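Local coordinates for glutathione reductase (PDB 3O0H), which probably catalyses the NADPH-dependent reduction of glutathione disulfide to glutathione, using a bound FAD and a redox-active disulfide, at residues G329-L333 against T334-I338. Residues are numbered along the deposited sequence; the frame is centred on the assembly and turned at random.
Sequences GHIQL and TPVAI. With FAD (flavin-adenine dinucleotide), chain H.
Val336 lays its CG1 methyl over one face of the His330 imidazole, a CH-pi contact in which CG1 stands 3.8 Å from the ring centroid and nearest to CE1. At chi1 -179° CG1 lies trans to the backbone N and CG2 beside it, which turns CG2 to Leu333, where it meets CD1 and, at 3.9 Å, CB. One branched residue on the first turn of the helix thus serves both an aromatic face and an aliphatic chain. The branched chain of Leu333 suits its place between Val336 CG2 and the flavin, with CD2 near FAD O2. Behind these contacts stands the carbonyl of Leu333, at the N-cap position, which starts the helical bonding: its O accepts a nearly straight bond from Ala337 N (3.0 Å, 168°) and a weak one from Val336 N. Pro335 fits the first turn because an amide N-H at this position would have no carbonyl of a preceding turn to bond, so proline costs nothing.

In this pyridine nucleotide-disulphide oxidoreductase, the loop after strand 321-323 of the FAD domain's parallel sheet turns here into helix 334-349, its N-terminus directed at the flavin. Thr334 N gives its hydrogen to the flavin carbonyl FAD O2 (3.0 Å), and Pro335 CD lies 3.2 Å from the same oxygen; the helix dipole would probably stabilise negative charge on that side of the reduced ring. Small Ala337 lets the cofactor chain pass close, its CB 3.6 Å from FAD O5'.

Further out, His330 is held at both nitrogens: ND1 bonds Ile331 O (2.7 Å), which lies almost in the ring plane, while NE2 is hydrogen-bonded to Asp340 OD2, one turn beyond Val336 on the helix. Thr334 OG1 bonds Ser36, and His459 of the second subunit packs on Thr334 and Pro335.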
loop_
_atom_site.group_PDB
_atom_site.type_symbol
_atom_site.label_atom_id
_atom_site.label_comp_id
_atom_site.label_asym_id
_atom_site.label_seq_id
_atom_site.Cartn_x
_atom_site.Cartn_y
_atom_site.Cartn_z
ATOM N N GLY B 329 18.674 -18.391 16.336
ATOM C CA GLY B 329 19.616 -17.288 16.358
ATOM C C GLY B 329 19.574 -16.329 15.183
ATOM O O GLY B 329 20.296 -15.336 15.162
ATOM N N HIS B 330 18.767 -16.628 14.185
ATOM C CA HIS B 330 18.639 -15.686 13.058
ATOM C C HIS B 330 17.661 -14.561 13.400
ATOM O O HIS B 330 17.145 -14.491 14.510
ATOM C CB HIS B 330 18.221 -16.396 11.790
ATOM C CG HIS B 330 16.902 -17.099 11.885
ATOM N ND1 HIS B 330 15.743 -16.449 12.251
ATOM C CD2 HIS B 330 16.550 -18.368 11.591
ATOM C CE1 HIS B 330 14.735 -17.305 12.211
ATOM N NE2 HIS B 330 15.194 -18.474 11.803
ATOM N N ILE B 331 17.438 -13.664 12.433
ATOM C CA ILE B 331 16.558 -12.494 12.634
ATOM C C ILE B 331 15.222 -12.984 13.178
ATOM O O ILE B 331 14.670 -14.002 12.729
ATOM C CB ILE B 331 16.403 -11.680 11.291
ATOM C CG1 ILE B 331 15.670 -10.348 11.506
ATOM C CG2 ILE B 331 15.731 -12.501 10.213
ATOM C CD1 ILE B 331 15.896 -9.364 10.371
ATOM N N GLN B 332 14.685 -12.239 14.131
ATOM C CA GLN B 332 13.532 -12.682 14.865
ATOM C C GLN B 332 12.273 -12.112 14.212
ATOM O O GLN B 332 11.840 -10.977 14.517
ATOM C CB GLN B 332 13.676 -12.220 16.316
ATOM C CG GLN B 332 14.839 -12.870 17.039
ATOM C CD GLN B 332 15.099 -12.274 18.416
ATOM O OE1 GLN B 332 14.337 -11.422 18.912
ATOM N NE2 GLN B 332 16.144 -12.749 19.059
ATOM N N LEU B 333 11.702 -12.906 13.318
ATOM C CA LEU B 333 10.513 -12.527 12.557
ATOM C C LEU B 333 9.599 -13.729 12.401
ATOM O O LEU B 333 10.029 -14.888 12.157
ATOM C CB LEU B 333 10.891 -12.003 11.150
ATOM C CG LEU B 333 11.764 -10.750 11.022
ATOM C CD1 LEU B 333 12.393 -10.628 9.599
ATOM C CD2 LEU B 333 11.073 -9.415 11.436
ATOM N N THR B 334 8.309 -13.466 12.472
ATOM C CA THR B 334 7.359 -14.525 12.356
ATOM C C THR B 334 7.401 -15.199 10.970
ATOM O O THR B 334 7.378 -16.407 10.888
ATOM C CB THR B 334 5.964 -14.040 12.709
ATOM O OG1 THR B 334 5.822 -14.082 14.143
ATOM C CG2 THR B 334 4.884 -14.931 12.049
ATOM N N PRO B 335 7.465 -14.432 9.889
ATOM C CA PRO B 335 7.494 -15.114 8.594
ATOM C C PRO B 335 8.706 -15.999 8.386
ATOM O O PRO B 335 8.616 -17.027 7.686
ATOM C CB PRO B 335 7.510 -13.960 7.603
ATOM C CG PRO B 335 6.891 -12.843 8.332
ATOM C CD PRO B 335 7.280 -12.977 9.721
ATOM N N VAL B 336 9.813 -15.638 9.007
ATOM C CA VAL B 336 11.018 -16.430 8.914
ATOM C C VAL B 336 10.883 -17.735 9.705
ATOM O O VAL B 336 11.321 -18.781 9.256
ATOM C CB VAL B 336 12.225 -15.647 9.333
ATOM C CG1 VAL B 336 13.490 -16.506 9.196
ATOM C CG2 VAL B 336 12.381 -14.390 8.436
ATOM N N ALA B 337 10.289 -17.653 10.902
ATOM C CA ALA B 337 9.962 -18.865 11.672
ATOM C C ALA B 337 9.026 -19.826 10.905
ATOM O O ALA B 337 9.197 -21.034 10.943
ATOM C CB ALA B 337 9.324 -18.495 13.022
ATOM N N ILE B 338 8.022 -19.286 10.210
ATOM C CA ILE B 338 7.106 -20.096 9.360
ATOM C C ILE B 338 7.902 -20.754 8.206
ATOM O O ILE B 338 7.728 -21.958 7.906
ATOM C CB ILE B 338 5.881 -19.221 8.849
ATOM C CG1 ILE B 338 4.996 -18.816 10.068
ATOM C CG2 ILE B 338 5.080 -19.987 7.752
ATOM C CD1 ILE B 338 3.931 -17.696 9.828
HETATM P PA FAD H . 7.424 -18.092 19.447
HETATM O O1A FAD H . 7.951 -17.103 20.442
HETATM O O2A FAD H . 6.303 -17.570 18.590
HETATM O O5B FAD H . 6.950 -19.456 20.130
HETATM C C5B FAD H . 7.676 -20.135 21.133
HETATM C C4B FAD H . 6.634 -20.808 22.002
HETATM O O4B FAD H . 7.221 -21.802 22.829
HETATM C C3B FAD H . 5.894 -19.855 22.933
HETATM O O3B FAD H . 4.481 -20.013 22.779
HETATM C C2B FAD H . 6.331 -20.271 24.326
HETATM O O2B FAD H . 5.285 -20.115 25.254
HETATM C C1B FAD H . 6.653 -21.718 24.173
HETATM N N9A FAD H . 7.732 -22.351 24.950
HETATM C C8A FAD H . 9.015 -21.918 25.112
HETATM N N7A FAD H . 9.700 -22.867 25.768
HETATM C C5A FAD H . 8.843 -23.902 26.010
HETATM C C6A FAD H . 9.008 -25.145 26.562
HETATM N N6A FAD H . 10.174 -25.562 27.078
HETATM N N1A FAD H . 7.930 -25.994 26.631
HETATM C C2A FAD H . 6.722 -25.600 26.105
HETATM N N3A FAD H . 6.561 -24.386 25.526
HETATM C C4A FAD H . 7.636 -23.587 25.453
HETATM N N1 FAD H . 7.823 -10.374 14.127
HETATM C C2 FAD H . 7.389 -9.967 12.881
HETATM O O2 FAD H . 7.630 -10.621 11.835
HETATM N N3 FAD H . 6.677 -8.838 12.775
HETATM C C4 FAD H . 6.320 -8.071 13.871
HETATM O O4 FAD H . 5.623 -7.070 13.663
HETATM C C4X FAD H . 6.754 -8.474 15.135
HETATM N N5 FAD H . 6.424 -7.772 16.262
HETATM C C5X FAD H . 6.852 -8.252 17.500
HETATM C C6 FAD H . 6.522 -7.517 18.625
HETATM C C7 FAD H . 6.908 -7.950 19.886
HETATM C C7M FAD H . 6.507 -7.116 21.090
HETATM C C8 FAD H . 7.622 -9.125 20.019
HETATM C C8M FAD H . 8.089 -9.599 21.380
HETATM C C9 FAD H . 7.980 -9.854 18.892
HETATM C C9A FAD H . 7.597 -9.411 17.621
HETATM N N10 FAD H . 7.919 -10.105 16.468
HETATM C C10 FAD H . 7.485 -9.655 15.246
HETATM C "C1'" FAD H . 8.722 -11.346 16.496
HETATM C "C2'" FAD H . 7.903 -12.610 16.445
HETATM O "O2'" FAD H . 7.054 -12.644 17.577
HETATM C "C3'" FAD H . 8.850 -13.781 16.473
HETATM O "O3'" FAD H . 9.903 -13.671 15.532
HETATM C "C4'" FAD H . 8.085 -15.079 16.333
HETATM O "O4'" FAD H . 7.095 -15.134 17.363
HETATM C "C5'" FAD H . 9.015 -16.277 16.482
HETATM O "O5'" FAD H . 8.288 -17.509 16.282
HETATM P P FAD H . 8.858 -18.796 17.054
HETATM O O1P FAD H . 8.100 -20.027 16.609
HETATM O O2P FAD H . 10.354 -18.888 16.850
HETATM O O3P FAD H . 8.715 -18.550 18.613
#